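Local coordinates for protein Mannose/sialic acid-binding lectin (Polygonatum cyrtonema, PDB 3A0C) that is a plant lectin of the bulb-type family that probably binds mannose-containing carbohydrates through a beta-prism II domain, at residues 30-35 with 40-45; 63-66 with 72-75. All blocks are in the same frame, centred on the assembly; numbering follows the deposited sequence.

Contacts 1 and 2 are two antiparallel hairpins, in different four-stranded sheets of one beta-prism II domain. Each has a classic beta bulge, Val41 and Trp42 facing Leu34 in one and Ile73 and Trp74 facing Ile65 in the other. Each has an inward face with a tryptophan, and there the hairpins meet: Phe32 CB lies 3.6 Å from Ile65 CD1, and Trp42 and Trp74 touch. On the outer side each has a valine beneath a tyrosine ring, with exposed Pro40 or Val72 at the margin. Contact 1 runs on into Ser44, whose side chain completes the backbone pairing, and Cys30 is tied by a disulfide to Cys53, outside the contact. In contact 2 the hydrogen bonds between the segments are all backbone to backbone.

Contact 1: 30-35 with 40-45; sequences CNFVLY and PVWASN
Leu34 meets two successive residues of 40-45, Val41 and Trp42. Its N-H bonds to the Trp42 carbonyl (Leu34 N to Trp42 O, 2.6 Å), the donor standing 35° out of the carbonyl plane. Its own carbonyl accepts the N-H of Val41 (Val41 N to Leu34 O, 3.0 Å) and, weakly, that of Trp42. Two residues thus face one, a classic beta bulge, and the branched side chain of Val41 is swung against that of Leu34. The fit is tight, with Val41 CG2 3.5 Å from Leu34 CG. On the same side the Trp42 indole is sent back along the partner strand, CG anti to the backbone N (chi1 -173°), which puts CZ3 3.3 Å from Phe32 O and 3.8 Å from Phe32 CD2.

Ser44 closes the end of the pairing. Its N donates to Phe32 O, while its OG takes the Phe32 N-H (Phe32 N to Ser44 OG, 3.0 Å); chi1 near 60° brings the hydroxyl to that N-H, and Thr46 OG1 is its further partner. A small hydroxyl suits this buried spot, where a strand NH needs an acceptor.

The other face is built differently. Ala43 is small enough to sit 3.6 Å, CB to CB, from Val33, and Val33 CG2 lies under one face of the Tyr35 ring, offset toward the rim, 3.5 Å from its plane. Pro40 packs obliquely against that ring near CD1 and CE1.

Further out, Gln27 holds Tyr35 OH, Asp29 binds the N of Asn31, and the Cys30-Cys53 disulfide ties down the start of 30-35. Gln27, Asp29, Asn31, Val33 and Tyr35 match the QxDxNxVxY motif of monocot mannose-binding lectins, so this outer face is consistent with one of the sugar sites of a beta-prism II fold.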
loop_
_atom_site.group_PDB
_atom_site.type_symbol
_atom_site.label_atom_id
_atom_site.label_comp_id
_atom_site.label_asym_id
_atom_site.label_seq_id
_atom_site.Cartn_x
_atom_site.Cartn_y
_atom_site.Cartn_z
ATOM N N CYS A 30 -7.979 -17.982 -13.578
ATOM C CA CYS A 30 -6.876 -18.135 -12.628
ATOM C C CYS A 30 -5.630 -17.388 -13.010
ATOM O O CYS A 30 -4.587 -17.544 -12.386
ATOM C CB CYS A 30 -6.528 -19.604 -12.425
ATOM S SG CYS A 30 -7.738 -20.463 -11.387
ATOM N N ASN A 31 -5.731 -16.574 -14.043
ATOM C CA ASN A 31 -4.581 -15.821 -14.478
ATOM C C ASN A 31 -4.560 -14.508 -13.727
ATOM O O ASN A 31 -5.518 -13.749 -13.775
ATOM C CB ASN A 31 -4.652 -15.588 -15.987
ATOM C CG ASN A 31 -3.322 -15.156 -16.574
ATOM O OD1 ASN A 31 -2.253 -15.451 -16.027
ATOM N ND2 ASN A 31 -3.377 -14.461 -17.698
ATOM N N PHE A 32 -3.473 -14.254 -13.008
ATOM C CA PHE A 32 -3.339 -13.010 -12.259
ATOM C C PHE A 32 -2.554 -12.057 -13.152
ATOM O O PHE A 32 -1.339 -12.205 -13.323
ATOM C CB PHE A 32 -2.602 -13.260 -10.939
ATOM C CG PHE A 32 -2.541 -12.060 -10.049
ATOM C CD1 PHE A 32 -3.699 -11.363 -9.731
ATOM C CD2 PHE A 32 -1.326 -11.625 -9.527
ATOM C CE1 PHE A 32 -3.655 -10.248 -8.907
ATOM C CE2 PHE A 32 -1.269 -10.501 -8.694
ATOM C CZ PHE A 32 -2.435 -9.814 -8.386
ATOM N N VAL A 33 -3.253 -11.076 -13.720
ATOM C CA VAL A 33 -2.631 -10.138 -14.642
ATOM C C VAL A 33 -2.811 -8.639 -14.369
ATOM O O VAL A 33 -3.833 -8.188 -13.841
ATOM C CB VAL A 33 -3.082 -10.480 -16.100
ATOM C CG1 VAL A 33 -4.440 -11.141 -16.082
ATOM C CG2 VAL A 33 -3.121 -9.234 -16.951
ATOM N N LEU A 34 -1.789 -7.876 -14.740
ATOM C CA LEU A 34 -1.774 -6.425 -14.572
ATOM C C LEU A 34 -2.125 -5.756 -15.893
ATOM O O LEU A 34 -1.457 -5.987 -16.893
ATOM C CB LEU A 34 -0.380 -5.970 -14.122
ATOM C CG LEU A 34 -0.090 -4.474 -14.066
ATOM C CD1 LEU A 34 -1.083 -3.763 -13.170
ATOM C CD2 LEU A 34 1.313 -4.280 -13.546
ATOM N N TYR A 35 -3.173 -4.935 -15.901
ATOM C CA TYR A 35 -3.585 -4.242 -17.116
ATOM C C TYR A 35 -3.240 -2.769 -17.115
ATOM O O TYR A 35 -3.346 -2.098 -16.090
ATOM C CB TYR A 35 -5.084 -4.380 -17.325
ATOM C CG TYR A 35 -5.479 -5.756 -17.785
ATOM C CD1 TYR A 35 -5.272 -6.153 -19.100
ATOM C CD2 TYR A 35 -6.032 -6.673 -16.899
ATOM C CE1 TYR A 35 -5.604 -7.441 -19.531
ATOM C CE2 TYR A 35 -6.370 -7.963 -17.312
ATOM C CZ TYR A 35 -6.147 -8.338 -18.635
ATOM O OH TYR A 35 -6.424 -9.615 -19.056
ATOM N N PRO A 40 -2.334 -5.981 -21.353
ATOM C CA PRO A 40 -1.701 -6.767 -20.292
ATOM C C PRO A 40 -0.184 -6.530 -20.306
ATOM O O PRO A 40 0.496 -6.881 -21.273
ATOM C CB PRO A 40 -2.085 -8.202 -20.649
ATOM C CG PRO A 40 -2.241 -8.159 -22.131
ATOM C CD PRO A 40 -2.953 -6.858 -22.363
ATOM N N VAL A 41 0.333 -5.915 -19.238
ATOM C CA VAL A 41 1.765 -5.618 -19.119
ATOM C C VAL A 41 2.463 -6.625 -18.214
ATOM O O VAL A 41 3.691 -6.686 -18.183
ATOM C CB VAL A 41 2.014 -4.207 -18.535
ATOM C CG1 VAL A 41 1.254 -3.177 -19.335
ATOM C CG2 VAL A 41 1.605 -4.167 -17.061
ATOM N N TRP A 42 1.684 -7.404 -17.469
ATOM C CA TRP A 42 2.247 -8.413 -16.571
ATOM C C TRP A 42 1.210 -9.478 -16.208
ATOM O O TRP A 42 0.013 -9.190 -16.163
ATOM C CB TRP A 42 2.775 -7.763 -15.281
ATOM C CG TRP A 42 3.503 -8.744 -14.405
ATOM C CD1 TRP A 42 4.845 -9.021 -14.414
ATOM C CD2 TRP A 42 2.915 -9.632 -13.442
ATOM N NE1 TRP A 42 5.127 -10.029 -13.515
ATOM C CE2 TRP A 42 3.961 -10.422 -12.908
ATOM C CE3 TRP A 42 1.607 -9.835 -12.980
ATOM C CZ2 TRP A 42 3.738 -11.402 -11.933
ATOM C CZ3 TRP A 42 1.383 -10.810 -12.010
ATOM C CH2 TRP A 42 2.448 -11.584 -11.497
ATOM N N ALA A 43 1.672 -10.700 -15.941
ATOM C CA ALA A 43 0.767 -11.788 -15.577
ATOM C C ALA A 43 1.500 -12.953 -14.932
ATOM O O ALA A 43 2.699 -13.142 -15.159
ATOM C CB ALA A 43 0.010 -12.268 -16.812
ATOM N N SER A 44 0.780 -13.714 -14.111
ATOM C CA SER A 44 1.347 -14.885 -13.449
ATOM C C SER A 44 1.382 -16.042 -14.454
ATOM O O SER A 44 1.972 -17.082 -14.189
ATOM C CB SER A 44 0.510 -15.282 -12.236
ATOM O OG SER A 44 -0.811 -15.580 -12.631
ATOM N N ASN A 45 0.743 -15.856 -15.605
ATOM C CA ASN A 45 0.734 -16.875 -16.650
ATOM C C ASN A 45 0.117 -18.192 -16.216
ATOM O O ASN A 45 0.497 -19.253 -16.713
ATOM C CB ASN A 45 2.159 -17.152 -17.143
ATOM C CG ASN A 45 2.787 -15.953 -17.837
ATOM O OD1 ASN A 45 2.178 -15.346 -18.712
ATOM N ND2 ASN A 45 4.017 -15.616 -17.455
#

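Contact 2: 63-66 with 72-75; sequences LVIY and VIWQ
Ile65 and Trp74 satisfy each other through the backbone: the N-H of Ile65 runs almost straight (172°) to the Trp74 carbonyl, Ile65 N to Trp74 O being 2.7 Å. The return bond, Trp74 N to Ile65 O, is weak at 3.5 Å, and the same oxygen accepts Ile73 N at 2.8 Å. One acceptor therefore serves two successive donors, the classic beta bulge, and the register slips so that Tyr66 comes opposite Val72. Trp74 O also receives the CA-H of Val64, and Leu63 O that of Gln75, the latter with 3.1 Å between Gln75 CA and Leu63 O.

On the face that carries Ile65 and Trp74 the contact is apolar. Ile65 has CG1 beside its backbone N (chi1 -74°); CG1 comes obliquely to the indole, 3.8 Å from Trp74 CE3, and CD1 also reaches CE3 and CB. Farther along the indole, Leu63 CD2 reaches CZ3. Broad Trp74 and branched Ile65 and Leu63 suit this inward face of the beta-prism II, in one of whose three sheets strand 72-75 is the outermost strand of this chain; Leu55 and Leu57 pack on Leu63, as does Trp103 of the second subunit.

On the opposite face of the sheet, Val64 CG1 rests against one face of the Tyr66 ring, offset toward the rim, 3.6 Å from its plane, and also touches Val72 CG1. Val72 CG2 meets ring atom CE1 of Tyr66, the two side chains pointing the same way. Tyr66 OH has its partner in His58 NE2, where the usual carbohydrate motif of monocot lectins has a glutamine, so any sugar binding here probably differs from that motif. On its other edge strand 63-66 pairs with strand 54-57 by backbone bonds, Val64 to Thr56 and Tyr66 to Arg54; Leu63 bonds to Thr76.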
loop_
_atom_site.group_PDB
_atom_site.type_symbol
_atom_site.label_atom_id
_atom_site.label_comp_id
_atom_site.label_asym_id
_atom_site.label_seq_id
_atom_site.Cartn_x
_atom_site.Cartn_y
_atom_site.Cartn_z
ATOM N N LEU A 63 2.931 -14.626 -1.292
ATOM C CA LEU A 63 1.763 -14.341 -2.118
ATOM C C LEU A 63 1.454 -15.614 -2.924
ATOM O O LEU A 63 2.266 -16.045 -3.751
ATOM C CB LEU A 63 2.075 -13.177 -3.046
ATOM C CG LEU A 63 0.907 -12.656 -3.866
ATOM C CD1 LEU A 63 -0.184 -12.103 -2.958
ATOM C CD2 LEU A 63 1.437 -11.591 -4.785
ATOM N N VAL A 64 0.283 -16.203 -2.692
ATOM C CA VAL A 64 -0.096 -17.456 -3.337
ATOM C C VAL A 64 -1.428 -17.453 -4.086
ATOM O O VAL A 64 -2.377 -16.786 -3.671
ATOM C CB VAL A 64 -0.161 -18.573 -2.266
ATOM C CG1 VAL A 64 -0.351 -19.938 -2.918
ATOM C CG2 VAL A 64 1.085 -18.516 -1.392
ATOM N N ILE A 65 -1.490 -18.195 -5.194
ATOM C CA ILE A 65 -2.727 -18.325 -5.963
ATOM C C ILE A 65 -3.235 -19.748 -5.690
ATOM O O ILE A 65 -2.514 -20.714 -5.899
ATOM C CB ILE A 65 -2.512 -18.151 -7.502
ATOM C CG1 ILE A 65 -2.274 -16.679 -7.856
ATOM C CG2 ILE A 65 -3.749 -18.641 -8.271
ATOM C CD1 ILE A 65 -2.018 -16.440 -9.336
ATOM N N TYR A 66 -4.464 -19.864 -5.200
ATOM C CA TYR A 66 -5.062 -21.159 -4.890
ATOM C C TYR A 66 -6.279 -21.389 -5.794
ATOM O O TYR A 66 -7.029 -20.456 -6.070
ATOM C CB TYR A 66 -5.539 -21.179 -3.431
ATOM C CG TYR A 66 -4.469 -21.133 -2.354
ATOM C CD1 TYR A 66 -3.750 -22.272 -2.004
ATOM C CD2 TYR A 66 -4.210 -19.954 -1.658
ATOM C CE1 TYR A 66 -2.795 -22.242 -0.982
ATOM C CE2 TYR A 66 -3.255 -19.909 -0.632
ATOM C CZ TYR A 66 -2.549 -21.053 -0.301
ATOM O OH TYR A 66 -1.573 -20.999 0.676
ATOM N N VAL A 72 -2.055 -25.167 -4.708
ATOM C CA VAL A 72 -1.094 -24.078 -4.931
ATOM C C VAL A 72 -0.761 -23.964 -6.403
ATOM O O VAL A 72 0.111 -24.658 -6.902
ATOM C CB VAL A 72 0.229 -24.303 -4.161
ATOM C CG1 VAL A 72 1.218 -23.164 -4.469
ATOM C CG2 VAL A 72 -0.052 -24.385 -2.668
ATOM N N ILE A 73 -1.462 -23.076 -7.091
ATOM C CA ILE A 73 -1.270 -22.864 -8.525
ATOM C C ILE A 73 -0.055 -21.980 -8.850
ATOM O O ILE A 73 0.589 -22.161 -9.885
ATOM C CB ILE A 73 -2.532 -22.206 -9.146
ATOM C CG1 ILE A 73 -3.748 -23.123 -8.968
ATOM C CG2 ILE A 73 -2.291 -21.861 -10.599
ATOM C CD1 ILE A 73 -3.589 -24.494 -9.510
ATOM N N TRP A 74 0.260 -21.046 -7.952
ATOM C CA TRP A 74 1.353 -20.093 -8.153
ATOM C C TRP A 74 1.705 -19.453 -6.804
ATOM O O TRP A 74 0.846 -19.322 -5.934
ATOM C CB TRP A 74 0.882 -19.017 -9.143
ATOM C CG TRP A 74 1.848 -17.919 -9.478
ATOM C CD1 TRP A 74 2.701 -17.881 -10.535
ATOM C CD2 TRP A 74 2.016 -16.671 -8.780
ATOM N NE1 TRP A 74 3.389 -16.690 -10.549
ATOM C CE2 TRP A 74 2.987 -15.930 -9.482
ATOM C CE3 TRP A 74 1.437 -16.112 -7.630
ATOM C CZ2 TRP A 74 3.397 -14.656 -9.072
ATOM C CZ3 TRP A 74 1.842 -14.852 -7.227
ATOM C CH2 TRP A 74 2.813 -14.137 -7.946
ATOM N N GLN A 75 2.964 -19.056 -6.638
ATOM C CA GLN A 75 3.414 -18.436 -5.398
ATOM C C GLN A 75 4.734 -17.715 -5.610
ATOM O O GLN A 75 5.558 -18.137 -6.414
ATOM C CB GLN A 75 3.609 -19.492 -4.305
ATOM C CG GLN A 75 4.746 -20.446 -4.597
ATOM C CD GLN A 75 4.910 -21.500 -3.532
ATOM O OE1 GLN A 75 5.095 -21.176 -2.360
ATOM N NE2 GLN A 75 4.848 -22.775 -3.929
#